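Local structure of glucokinase (Thermus thermophilus, 3VOV) at residues Gly16-Gly20 and Lys21-Ser25; Thr292-Leu295 and Glu296-Gly300; Gly183-Leu186 and Glu187-Ala190; Arg196-Asp199 and Thr200-Phe204; Gly36-Val39 and Ala40-Leu43. The protein is a zinc-binding hexokinase of the ROK family that probably transfers phosphate from ATP to glucose and related sugars. All coordinates share one frame; numbering follows the deposited sequence. Where two conformers were deposited one is given.

Contact 1 (Gly16-Gly20 and Lys21-Ser25); sequences GVFDG and KRLLS
Asp19 OD1 collects two backbone N-H groups from the chain just ahead: Arg22 N at 2.7 Å, on the syn side but 35° out of the carboxylate plane, and Lys21 N at 2.8 Å, almost in line with the C-O bond. With chi1 at 68°, CG sits between the backbone N and the carbonyl carbon, and this turns the carboxylate in over the turn. The Lys21 bond makes an Asx turn. Asp19 N answers with a bond to Arg22 O at 3.0 Å. Asp19 OD2 reaches Arg22 NH1 through a water. Gly20, at a positive phi that would jam a CB against the preceding carbonyl, lays its N over one face of the Phe18 ring near the rim. This is a tight turn at Asp19-Arg22, closed by a single bridge between Phe18 and Leu23, in the connection from strand 12-18 to strand 27-30. Further along, Leu24 N binds Val17 O at 2.7 Å, and Val17 N points almost straight at Ser25 OG, 3.2 Å away; that hydroxyl is also bonded to Ala50 O. Val17 CG1 meets Leu24 CD1 at 4.0 Å, both residues resting on Ala54 of helix 36-54, while Phe18 packs on Ala290 and Leu291 of helix 284-299.

Contact 2 (Thr292-Leu295 and Glu296-Gly300); sequences TAYL and EVKDG
Lys298 N donates to Tyr294 O and Asp299 N to Leu295 O, each at 2.8 Å, and with Val297 N to Ala293 O (2.9 Å) and Glu296 N to Thr292 O they make up the last full turns of alpha-helix 284-299, the C-terminal helix of this ROK kinase. Gly300 N makes weak bonds to Glu296 O and Val297 O. Asp299 also covers the carbonyl it has just bonded. Its CG, anti to its own carbonyl carbon (chi1 -73°), comes within 3.1 Å of Leu295 O, while OD2 turns to a salt bridge with Arg145. Glu296 CG, set anti to its carbonyl carbon, lies 3.3 Å from Thr292 O, and the bend at chi2 (-86°) then carries the carboxylate away, to a long, weak ion pair with Arg148. The Thr292 hydroxyl bonds back to Gly288 O, one turn earlier. On one flank Thr292, Ala293 and Glu296 pack on Phe103 of strand 102-106, so the helix is laid against the edge of the N-terminal sheet, and Leu295 rests on Leu113 and His117 of helix 107-118. Lys298 leaves the backbone extended, and it is the aliphatic CD, not the ammonium end, that passes the Tyr294 ring, 4.3 Å from CE1. Val297 turns its CG2 branch back along the helix, to 3.3 Å from Ala293 O.

Contact 3 (Gly183-Leu186 and Glu187-Ala190); sequences GRAL and ERDA
Arg188 sends CG away from its backbone N (chi1 170°) and then bends at chi3 (61°), and the two together fold its guanidinium back over Ala185, one turn earlier. The plane lies flat above that residue: Ala185 CA is 4.0 Å from it, beneath the centre, and Ala185 CB is 3.9 Å from Arg188 NH2. Asp189 turns its CG to the side opposite its carbonyl carbon and offers the carboxylate to the edge of the same guanidinium. The grip is side-on and two-pronged, Arg188 NE to Asp189 OD1 and Arg188 NH2 to Asp189 OD2, both at 2.8 Å. Both oxygens are close to the guanidinium plane, yet the carboxylate is tipped, so that NE meets OD1 from above the carboxylate plane. NH1 bonds to Ala179 O, which helps fix the group's rotation, and Tyr192 of the second subunit adds a cation-pi contact. The Arg188 side chain is about 10 Å from a bound zinc ion. Glu187 runs extended past Gly183, its CG 3.3 Å from Gly183 O, and its OE2 accepts from Thr200 N. Regular helical bonds tie the two halves, such as Asp189 N to Ala185 O at 2.9 Å. Arg184 NH1 reaches Tyr192 O of the second subunit, so this flank of helix 183-194 belongs to a subunit interface. Elsewhere on the helix, Leu186 and Ala190 press on Leu203 of helix 200-208 and Leu217 of helix 212-236, while Gly183 and Arg184 bond through their backbones to Ser133 and Thr134, just past strand 127-132.

Contact 4 (Arg196-Asp199 and Thr200-Phe204); sequences RPVD and TRELF
Arg196 and Glu202 form the first of two salt bridges between the loop and the helix. Arg196 NH1 meets Glu202 OE2 at 2.6 Å, the oxygen lying in the guanidinium plane but approached on its anti side, well out of the carboxylate plane, and the two flat groups are turned 71° apart; NH2 adds a weak bond at 3.2 Å to the same Glu202 OE2. Asp199 OD2 pairs with Arg201 NH1, also at 3.2 Å. Among the hydrogen bonds, Asp199 serves as N-cap of helix 200-208: chi1 of 61° swings its carboxylate over the first turn, where OD1 takes Glu202 N at 2.9 Å, while its carbonyl O takes Leu203 N at 2.8 Å. Apolar contact comes from Val198, whose CG1 lies 3.6 Å from Glu202 CG and 3.9 Å from Leu203 CB; Leu203 continues inward to Leu217 and Val218 of helix 212-236. Were Asp199 an alanine, Glu202 N would probably lose its cap and Arg201 its nearby carboxylate. Since Glu202 OE1 is also bridged to Arg205 NE, one carboxylate serves two arginines, and the acidic groups of Asp199 and Glu202 are likely to suit the positive end of the helix dipole.

Contact 5 (Gly36-Val39 and Ala40-Leu43); sequences GERV and AEAL
At the start of helix 36-54, Glu41 sends its carboxylate back alongside Glu37 and Arg38, one turn before it. CG lies anti to the carbonyl carbon (chi1 -62°) and the chain beyond is extended, which carries OE1 to 3.7 Å from Glu37 CG and equally close to Glu37 OE2. Those two carboxylates, turned 50° to one another, are like charges and gain nothing from their nearness. Opposite charge comes from Arg38, but it falls short of a salt bridge: Glu41 OE2 touches the aliphatic Arg38 CD at 3.3 Å, while Arg38 NE stays 4.4 Å from that Glu41 oxygen. Because Arg38 was modelled in two conformers, this pairing is tentative. A leucine in place of Glu41 would probably leave the Arg38 guanidinium without this neighbouring negative charge. The helix is amphipathic, and its charged flank gives way to an apolar one that faces strand 12-18, helix 90-98 and the loop at Val85. Val39 and Leu43 run side by side there, CG1 of the first 4.1 Å from CD1 of the second, and Leu43 N bonds to Val39 O at 2.9 Å. Ala40 N donates to Gly36 O at 2.8 Å. The small CB of Ala40 turns to Ile90 and Ile93 of helix 90-98, and Ala42 and Leu43 meet Ile13 of strand 12-18.

In the fold
Contacts 1, 2 and 5 gather round the sheet that holds strands 12-18 and 102-106, and contacts 3 and 4 lie far from all three. Contact 1 and contact 2 touch, Gly20 CA lying 3.4 Å from Tyr294 CE2, and strand 12-18 of contact 1 also packs against the helix of contact 5. Contact 3 is mostly buried, partly beneath a second subunit, and there an arginine and an aspartate pair side-on. The other four are partly buried: a water bridge in contact 1, chiefly backbone helix bonds in contact 2 with Asp299 paired to Arg145 outside it, arginines sharing a glutamate in contact 4, loosely matched charges in contact 5. Contacts 3 and 4 hold consecutive helices, joined by Glu187 and Thr200.

Contact 1 (Gly16-Gly20 and Lys21-Ser25)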
loop_
_atom_site.group_PDB
_atom_site.type_symbol
_atom_site.label_atom_id
_atom_site.label_comp_id
_atom_site.label_asym_id
_atom_site.label_seq_id
_atom_site.Cartn_x
_atom_site.Cartn_y
_atom_site.Cartn_z
ATOM N N GLY B 16 23.624 25.416 -29.764
ATOM C CA GLY B 16 24.887 26.079 -29.461
ATOM C C GLY B 16 26.037 25.196 -29.793
ATOM O O GLY B 16 25.909 23.972 -29.693
ATOM N N VAL B 17 27.140 25.817 -30.232
ATOM C CA VAL B 17 28.437 25.145 -30.359
ATOM C C VAL B 17 28.956 24.918 -28.950
ATOM O O VAL B 17 28.670 25.720 -28.057
ATOM C CB VAL B 17 29.454 25.971 -31.223
ATOM C CG1 VAL B 17 30.818 25.306 -31.271
ATOM C CG2 VAL B 17 28.920 26.155 -32.671
ATOM N N PHE B 18 29.630 23.801 -28.734
ATOM C CA PHE B 18 30.004 23.382 -27.408
ATOM C C PHE B 18 31.407 22.861 -27.538
ATOM O O PHE B 18 31.690 22.147 -28.487
ATOM C CB PHE B 18 29.090 22.234 -26.961
ATOM C CG PHE B 18 29.437 21.638 -25.630
ATOM C CD1 PHE B 18 29.217 22.356 -24.454
ATOM C CD2 PHE B 18 29.964 20.343 -25.547
ATOM C CE1 PHE B 18 29.525 21.800 -23.227
ATOM C CE2 PHE B 18 30.234 19.766 -24.354
ATOM C CZ PHE B 18 30.031 20.505 -23.147
ATOM N N ASP B 19 32.266 23.149 -26.561
ATOM C CA ASP B 19 33.675 22.749 -26.694
ATOM C C ASP B 19 34.115 21.621 -25.771
ATOM O O ASP B 19 35.327 21.294 -25.696
ATOM C CB ASP B 19 34.579 23.959 -26.515
ATOM C CG ASP B 19 34.567 24.493 -25.086
ATOM O OD1 ASP B 19 34.013 23.833 -24.163
ATOM O OD2 ASP B 19 35.125 25.588 -24.889
ATOM N N GLY B 20 33.141 20.992 -25.104
ATOM C CA GLY B 20 33.421 19.906 -24.174
ATOM C C GLY B 20 33.188 20.377 -22.753
ATOM O O GLY B 20 32.926 19.546 -21.861
ATOM N N LYS B 21 33.205 21.704 -22.551
ATOM C CA LYS B 21 32.974 22.301 -21.213
ATOM C C LYS B 21 32.002 23.458 -21.261
ATOM O O LYS B 21 31.234 23.622 -20.343
ATOM C CB LYS B 21 34.296 22.801 -20.567
ATOM C CG LYS B 21 35.235 21.682 -20.016
ATOM C CD LYS B 21 34.454 20.637 -19.141
ATOM C CE LYS B 21 35.314 19.901 -18.080
ATOM N NZ LYS B 21 34.471 18.790 -17.453
ATOM N N ARG B 22 32.056 24.270 -22.314
ATOM C CA ARG B 22 31.271 25.503 -22.403
ATOM C C ARG B 22 30.602 25.656 -23.722
ATOM O O ARG B 22 31.121 25.203 -24.747
ATOM C CB ARG B 22 32.152 26.774 -22.204
ATOM C CG ARG B 22 32.780 26.879 -20.832
ATOM C CD ARG B 22 33.486 28.219 -20.661
ATOM N NE ARG B 22 33.899 28.395 -19.285
ATOM C CZ ARG B 22 35.021 27.916 -18.773
ATOM N NH1 ARG B 22 35.874 27.248 -19.545
ATOM N NH2 ARG B 22 35.313 28.168 -17.496
ATOM N N LEU B 23 29.439 26.315 -23.698
ATOM C CA LEU B 23 28.829 26.765 -24.940
ATOM C C LEU B 23 29.686 27.882 -25.552
ATOM O O LEU B 23 30.134 28.764 -24.819
ATOM C CB LEU B 23 27.441 27.305 -24.646
ATOM C CG LEU B 23 26.381 26.239 -24.237
ATOM C CD1 LEU B 23 25.034 26.893 -23.797
ATOM C CD2 LEU B 23 26.206 25.243 -25.385
ATOM N N LEU B 24 29.901 27.859 -26.872
ATOM C CA LEU B 24 30.550 28.997 -27.545
ATOM C C LEU B 24 29.555 29.919 -28.200
ATOM O O LEU B 24 29.938 31.002 -28.654
ATOM C CB LEU B 24 31.631 28.558 -28.554
ATOM C CG LEU B 24 32.662 27.573 -27.985
ATOM C CD1 LEU B 24 33.641 27.063 -29.046
ATOM C CD2 LEU B 24 33.409 28.138 -26.793
ATOM N N SER B 25 28.287 29.490 -28.258
ATOM C CA SER B 25 27.182 30.268 -28.777
ATOM C C SER B 25 25.882 29.749 -28.200
ATOM O O SER B 25 25.833 28.645 -27.654
ATOM C CB SER B 25 27.124 30.244 -30.326
ATOM O OG SER B 25 27.038 28.916 -30.856
HETATM O O HOH W 1 35.885 25.959 -22.307
#

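Contact 2 (Thr292-Leu295 and Glu296-Gly300)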
loop_
_atom_site.group_PDB
_atom_site.type_symbol
_atom_site.label_atom_id
_atom_site.label_comp_id
_atom_site.label_asym_id
_atom_site.label_seq_id
_atom_site.Cartn_x
_atom_site.Cartn_y
_atom_site.Cartn_z
ATOM N N THR B 292 26.293 14.680 -25.337
ATOM C CA THR B 292 26.016 13.420 -26.050
ATOM C C THR B 292 26.896 13.282 -27.275
ATOM O O THR B 292 27.609 12.286 -27.430
ATOM C CB THR B 292 24.475 13.285 -26.375
ATOM O OG1 THR B 292 23.771 13.288 -25.142
ATOM C CG2 THR B 292 24.133 11.999 -27.136
ATOM N N ALA B 293 26.853 14.280 -28.156
ATOM C CA ALA B 293 27.662 14.232 -29.394
ATOM C C ALA B 293 29.172 14.277 -29.064
ATOM O O ALA B 293 30.000 13.605 -29.693
ATOM C CB ALA B 293 27.273 15.420 -30.323
ATOM N N TYR B 294 29.539 15.097 -28.095
ATOM C CA TYR B 294 30.963 15.292 -27.746
ATOM C C TYR B 294 31.602 13.966 -27.274
ATOM O O TYR B 294 32.695 13.525 -27.752
ATOM C CB TYR B 294 31.068 16.392 -26.659
ATOM C CG TYR B 294 32.503 16.662 -26.258
ATOM C CD1 TYR B 294 33.122 15.941 -25.237
ATOM C CD2 TYR B 294 33.252 17.601 -26.956
ATOM C CE1 TYR B 294 34.492 16.207 -24.884
ATOM C CE2 TYR B 294 34.576 17.855 -26.636
ATOM C CZ TYR B 294 35.188 17.177 -25.608
ATOM O OH TYR B 294 36.504 17.480 -25.366
ATOM N N LEU B 295 30.930 13.317 -26.329
ATOM C CA LEU B 295 31.412 12.054 -25.802
ATOM C C LEU B 295 31.320 10.936 -26.853
ATOM O O LEU B 295 32.148 10.068 -26.875
ATOM C CB LEU B 295 30.668 11.672 -24.506
ATOM C CG LEU B 295 30.883 12.715 -23.391
ATOM C CD1 LEU B 295 29.911 12.503 -22.228
ATOM C CD2 LEU B 295 32.366 12.789 -22.846
ATOM N N GLU B 296 30.321 10.944 -27.724
ATOM C CA GLU B 296 30.322 9.943 -28.782
ATOM C C GLU B 296 31.531 10.104 -29.681
ATOM O O GLU B 296 32.177 9.128 -30.016
ATOM C CB GLU B 296 29.061 10.025 -29.640
ATOM C CG GLU B 296 27.891 9.368 -28.995
ATOM C CD GLU B 296 27.857 7.860 -29.293
ATOM O OE1 GLU B 296 26.884 7.227 -28.853
ATOM O OE2 GLU B 296 28.775 7.334 -29.982
ATOM N N VAL B 297 31.822 11.337 -30.084
ATOM C CA VAL B 297 32.940 11.588 -30.995
ATOM C C VAL B 297 34.275 11.274 -30.319
ATOM O O VAL B 297 35.147 10.619 -30.913
ATOM C CB VAL B 297 32.943 13.022 -31.512
ATOM C CG1 VAL B 297 34.269 13.313 -32.230
ATOM C CG2 VAL B 297 31.740 13.254 -32.431
ATOM N N LYS B 298 34.427 11.757 -29.084
ATOM C CA LYS B 298 35.521 11.369 -28.195
ATOM C C LYS B 298 35.691 9.834 -28.023
ATOM O O LYS B 298 36.811 9.329 -28.139
ATOM C CB LYS B 298 35.323 12.040 -26.829
ATOM C CG LYS B 298 36.596 12.239 -26.067
ATOM C CD LYS B 298 36.365 12.345 -24.564
ATOM C CE LYS B 298 37.725 12.532 -23.872
ATOM N NZ LYS B 298 37.716 12.326 -22.389
ATOM N N ASP B 299 34.588 9.113 -27.753
ATOM C CA ASP B 299 34.569 7.635 -27.622
ATOM C C ASP B 299 34.748 6.884 -28.940
ATOM O O ASP B 299 35.176 5.722 -28.934
ATOM C CB ASP B 299 33.239 7.125 -27.024
ATOM C CG ASP B 299 33.090 7.417 -25.523
ATOM O OD1 ASP B 299 34.034 7.950 -24.891
ATOM O OD2 ASP B 299 31.991 7.120 -24.985
ATOM N N GLY B 300 34.371 7.512 -30.056
ATOM C CA GLY B 300 34.366 6.855 -31.373
ATOM C C GLY B 300 35.740 6.426 -31.865
ATOM O O GLY B 300 36.532 7.254 -32.334
#

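Contact 3 (Gly183-Leu186 and Glu187-Ala190)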
loop_
_atom_site.group_PDB
_atom_site.type_symbol
_atom_site.label_atom_id
_atom_site.label_comp_id
_atom_site.label_asym_id
_atom_site.label_seq_id
_atom_site.Cartn_x
_atom_site.Cartn_y
_atom_site.Cartn_z
ATOM N N GLY B 183 4.146 17.066 -11.233
ATOM C CA GLY B 183 3.308 18.245 -11.420
ATOM C C GLY B 183 1.879 17.959 -11.734
ATOM O O GLY B 183 1.011 18.413 -11.022
ATOM N N ARG B 184 1.616 17.179 -12.770
ATOM C CA ARG B 184 0.252 16.899 -13.148
ATOM C C ARG B 184 -0.456 16.008 -12.152
ATOM O O ARG B 184 -1.662 16.031 -12.064
ATOM C CB ARG B 184 0.164 16.270 -14.537
ATOM C CG ARG B 184 0.473 17.256 -15.669
ATOM C CD ARG B 184 0.398 16.574 -17.020
ATOM N NE ARG B 184 -0.901 15.965 -17.171
ATOM C CZ ARG B 184 -1.112 14.666 -17.328
ATOM N NH1 ARG B 184 -2.355 14.221 -17.459
ATOM N NH2 ARG B 184 -0.099 13.832 -17.377
ATOM N N ALA B 185 0.293 15.183 -11.433
ATOM C CA ALA B 185 -0.311 14.362 -10.371
ATOM C C ALA B 185 -0.783 15.247 -9.200
ATOM O O ALA B 185 -1.876 15.077 -8.666
ATOM C CB ALA B 185 0.689 13.352 -9.910
ATOM N N LEU B 186 0.048 16.204 -8.802
ATOM C CA LEU B 186 -0.344 17.145 -7.755
ATOM C C LEU B 186 -1.595 17.929 -8.140
ATOM O O LEU B 186 -2.528 18.085 -7.339
ATOM C CB LEU B 186 0.784 18.132 -7.519
ATOM C CG LEU B 186 2.117 17.630 -6.953
ATOM C CD1 LEU B 186 3.150 18.777 -6.999
ATOM C CD2 LEU B 186 1.939 17.146 -5.497
ATOM N N GLU B 187 -1.614 18.430 -9.373
ATOM C CA GLU B 187 -2.779 19.152 -9.873
ATOM C C GLU B 187 -4.015 18.253 -9.965
ATOM O O GLU B 187 -5.138 18.724 -9.689
ATOM C CB GLU B 187 -2.483 19.752 -11.242
ATOM C CG GLU B 187 -1.347 20.755 -11.169
ATOM C CD GLU B 187 -1.032 21.423 -12.505
ATOM O OE1 GLU B 187 -1.396 20.881 -13.574
ATOM O OE2 GLU B 187 -0.377 22.465 -12.465
ATOM N N ARG B 188 -3.816 16.984 -10.362
ATOM C CA ARG B 188 -4.908 16.021 -10.397
ATOM C C ARG B 188 -5.522 15.862 -8.989
ATOM O O ARG B 188 -6.770 15.947 -8.766
ATOM C CB ARG B 188 -4.399 14.665 -10.922
ATOM C CG ARG B 188 -5.418 13.526 -10.764
ATOM C CD ARG B 188 -4.787 12.082 -10.644
ATOM N NE ARG B 188 -3.918 11.974 -9.455
ATOM C CZ ARG B 188 -2.762 11.276 -9.385
ATOM N NH1 ARG B 188 -2.255 10.617 -10.443
ATOM N NH2 ARG B 188 -2.081 11.259 -8.242
ATOM N N ASP B 189 -4.660 15.634 -8.010
ATOM C CA ASP B 189 -5.192 15.329 -6.674
ATOM C C ASP B 189 -5.704 16.620 -5.991
ATOM O O ASP B 189 -6.654 16.567 -5.176
ATOM C CB ASP B 189 -4.122 14.688 -5.792
ATOM C CG ASP B 189 -3.768 13.276 -6.237
ATOM O OD1 ASP B 189 -4.652 12.589 -6.809
ATOM O OD2 ASP B 189 -2.611 12.848 -6.035
ATOM N N ALA B 190 -5.065 17.760 -6.292
ATOM C CA ALA B 190 -5.522 19.014 -5.662
ATOM C C ALA B 190 -6.879 19.439 -6.230
ATOM O O ALA B 190 -7.758 19.886 -5.483
ATOM C CB ALA B 190 -4.521 20.077 -5.794
#

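Contact 4 (Arg196-Asp199 and Thr200-Phe204)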
loop_
_atom_site.group_PDB
_atom_site.type_symbol
_atom_site.label_atom_id
_atom_site.label_comp_id
_atom_site.label_asym_id
_atom_site.label_seq_id
_atom_site.Cartn_x
_atom_site.Cartn_y
_atom_site.Cartn_z
ATOM N N ARG B 196 -12.316 22.070 -7.314
ATOM C CA ARG B 196 -12.187 23.173 -8.266
ATOM C C ARG B 196 -10.797 23.051 -8.919
ATOM O O ARG B 196 -9.932 22.354 -8.370
ATOM C CB ARG B 196 -12.293 24.523 -7.554
ATOM C CG ARG B 196 -11.154 24.769 -6.585
ATOM C CD ARG B 196 -11.242 26.128 -5.936
ATOM N NE ARG B 196 -10.522 26.169 -4.662
ATOM C CZ ARG B 196 -9.343 26.750 -4.489
ATOM N NH1 ARG B 196 -8.743 27.343 -5.507
ATOM N NH2 ARG B 196 -8.771 26.752 -3.293
ATOM N N PRO B 197 -10.587 23.683 -10.096
ATOM C CA PRO B 197 -9.252 23.580 -10.701
ATOM C C PRO B 197 -8.151 24.196 -9.837
ATOM O O PRO B 197 -8.237 25.348 -9.431
ATOM C CB PRO B 197 -9.412 24.291 -12.034
ATOM C CG PRO B 197 -10.952 24.145 -12.343
ATOM C CD PRO B 197 -11.543 24.396 -10.978
ATOM N N VAL B 198 -7.153 23.387 -9.493
ATOM C CA VAL B 198 -6.028 23.882 -8.712
ATOM C C VAL B 198 -4.773 23.499 -9.422
ATOM O O VAL B 198 -4.490 22.289 -9.597
ATOM C CB VAL B 198 -5.996 23.277 -7.312
ATOM C CG1 VAL B 198 -4.746 23.784 -6.500
ATOM C CG2 VAL B 198 -7.327 23.573 -6.565
ATOM N N ASP B 199 -3.990 24.494 -9.826
ATOM C CA ASP B 199 -2.719 24.200 -10.455
ATOM C C ASP B 199 -1.636 24.241 -9.402
ATOM O O ASP B 199 -1.927 24.561 -8.244
ATOM C CB ASP B 199 -2.436 25.112 -11.678
ATOM C CG ASP B 199 -2.364 26.582 -11.322
ATOM O OD1 ASP B 199 -2.257 26.925 -10.121
ATOM O OD2 ASP B 199 -2.420 27.397 -12.266
ATOM N N THR B 200 -0.410 23.877 -9.775
ATOM C CA THR B 200 0.683 23.798 -8.801
ATOM C C THR B 200 0.985 25.156 -8.147
ATOM O O THR B 200 1.335 25.199 -6.960
ATOM C CB THR B 200 1.988 23.285 -9.417
ATOM O OG1 THR B 200 2.355 24.153 -10.485
ATOM C CG2 THR B 200 1.825 21.849 -9.954
ATOM N N ARG B 201 0.888 26.258 -8.915
ATOM C CA ARG B 201 0.968 27.597 -8.286
ATOM C C ARG B 201 -0.040 27.812 -7.157
ATOM O O ARG B 201 0.357 28.212 -6.089
ATOM C CB ARG B 201 0.878 28.746 -9.294
ATOM C CG ARG B 201 2.224 29.077 -9.887
ATOM C CD ARG B 201 2.216 29.099 -11.411
ATOM N NE ARG B 201 1.573 30.294 -11.954
ATOM C CZ ARG B 201 0.574 30.305 -12.846
ATOM N NH1 ARG B 201 0.040 29.179 -13.337
ATOM N NH2 ARG B 201 0.106 31.473 -13.248
ATOM N N GLU B 202 -1.326 27.559 -7.415
ATOM C CA GLU B 202 -2.385 27.719 -6.414
ATOM C C GLU B 202 -2.144 26.700 -5.273
ATOM O O GLU B 202 -2.213 27.058 -4.084
ATOM C CB GLU B 202 -3.767 27.600 -7.101
ATOM C CG GLU B 202 -5.053 27.384 -6.243
ATOM C CD GLU B 202 -5.527 28.597 -5.466
ATOM O OE1 GLU B 202 -4.889 29.685 -5.503
ATOM O OE2 GLU B 202 -6.566 28.469 -4.785
ATOM N N LEU B 203 -1.801 25.458 -5.619
ATOM C CA LEU B 203 -1.484 24.442 -4.599
ATOM C C LEU B 203 -0.366 24.904 -3.655
ATOM O O LEU B 203 -0.500 24.796 -2.432
ATOM C CB LEU B 203 -1.143 23.066 -5.227
ATOM C CG LEU B 203 -0.734 21.951 -4.237
ATOM C CD1 LEU B 203 -1.876 21.604 -3.250
ATOM C CD2 LEU B 203 -0.209 20.685 -4.990
ATOM N N PHE B 204 0.725 25.445 -4.200
ATOM C CA PHE B 204 1.835 25.865 -3.344
ATOM C C PHE B 204 1.499 27.137 -2.492
ATOM O O PHE B 204 2.010 27.306 -1.388
ATOM C CB PHE B 204 3.127 26.075 -4.148
ATOM C CG PHE B 204 3.723 24.807 -4.750
ATOM C CD1 PHE B 204 4.612 24.896 -5.820
ATOM C CD2 PHE B 204 3.435 23.527 -4.227
ATOM C CE1 PHE B 204 5.178 23.734 -6.398
ATOM C CE2 PHE B 204 3.992 22.372 -4.795
ATOM C CZ PHE B 204 4.879 22.479 -5.879
#

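Contact 5 (Gly36-Val39 and Ala40-Leu43)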
loop_
_atom_site.group_PDB
_atom_site.type_symbol
_atom_site.label_atom_id
_atom_site.label_comp_id
_atom_site.label_asym_id
_atom_site.label_seq_id
_atom_site.Cartn_x
_atom_site.Cartn_y
_atom_site.Cartn_z
ATOM N N GLY B 36 6.948 18.049 -39.255
ATOM C CA GLY B 36 8.288 17.522 -39.126
ATOM C C GLY B 36 9.301 18.108 -40.072
ATOM O O GLY B 36 10.418 18.412 -39.673
ATOM N N GLU B 37 8.913 18.303 -41.325
ATOM C CA GLU B 37 9.850 18.796 -42.314
ATOM C C GLU B 37 10.318 20.197 -41.972
ATOM O O GLU B 37 11.508 20.498 -42.098
ATOM C CB GLU B 37 9.274 18.696 -43.740
ATOM C CG GLU B 37 10.061 19.484 -44.790
ATOM C CD GLU B 37 9.608 19.197 -46.236
ATOM O OE1 GLU B 37 9.194 18.036 -46.512
ATOM O OE2 GLU B 37 9.665 20.130 -47.086
ATOM N N ARG B 38 9.395 21.050 -41.521
ATOM C CA ARG B 38 9.773 22.391 -41.147
ATOM C C ARG B 38 10.577 22.438 -39.832
ATOM O O ARG B 38 11.505 23.234 -39.691
ATOM C CB ARG B 38 8.563 23.307 -41.057
ATOM C CG ARG B 38 8.979 24.747 -41.253
ATOM C CD ARG B 38 9.034 25.098 -42.735
ATOM N NE ARG B 38 7.707 25.034 -43.327
ATOM C CZ ARG B 38 6.798 26.000 -43.230
ATOM N NH1 ARG B 38 7.079 27.130 -42.580
ATOM N NH2 ARG B 38 5.606 25.831 -43.792
ATOM N N VAL B 39 10.224 21.564 -38.887
ATOM C CA VAL B 39 10.980 21.410 -37.656
ATOM C C VAL B 39 12.417 21.017 -37.983
ATOM O O VAL B 39 13.384 21.568 -37.449
ATOM C CB VAL B 39 10.343 20.359 -36.723
ATOM C CG1 VAL B 39 11.267 20.069 -35.503
ATOM C CG2 VAL B 39 8.984 20.878 -36.244
ATOM N N ALA B 40 12.563 20.071 -38.876
ATOM C CA ALA B 40 13.890 19.646 -39.282
ATOM C C ALA B 40 14.675 20.812 -39.909
ATOM O O ALA B 40 15.871 20.993 -39.592
ATOM C CB ALA B 40 13.775 18.462 -40.239
ATOM N N GLU B 41 14.027 21.616 -40.772
ATOM C CA GLU B 41 14.699 22.826 -41.313
ATOM C C GLU B 41 15.055 23.830 -40.213
ATOM O O GLU B 41 16.146 24.399 -40.225
ATOM C CB GLU B 41 13.872 23.552 -42.376
ATOM C CG GLU B 41 13.592 22.722 -43.619
ATOM C CD GLU B 41 12.434 23.252 -44.474
ATOM O OE1 GLU B 41 12.017 22.509 -45.393
ATOM O OE2 GLU B 41 11.937 24.385 -44.228
ATOM N N ALA B 42 14.144 24.051 -39.276
ATOM C CA ALA B 42 14.451 24.963 -38.182
ATOM C C ALA B 42 15.660 24.492 -37.373
ATOM O O ALA B 42 16.480 25.305 -36.974
ATOM C CB ALA B 42 13.249 25.132 -37.262
ATOM N N LEU B 43 15.743 23.188 -37.119
ATOM C CA LEU B 43 16.890 22.595 -36.407
ATOM C C LEU B 43 18.206 22.820 -37.155
ATOM O O LEU B 43 19.207 23.260 -36.554
ATOM C CB LEU B 43 16.643 21.093 -36.151
ATOM C CG LEU B 43 15.587 20.747 -35.043
ATOM C CD1 LEU B 43 15.210 19.232 -35.061
ATOM C CD2 LEU B 43 16.054 21.180 -33.643
#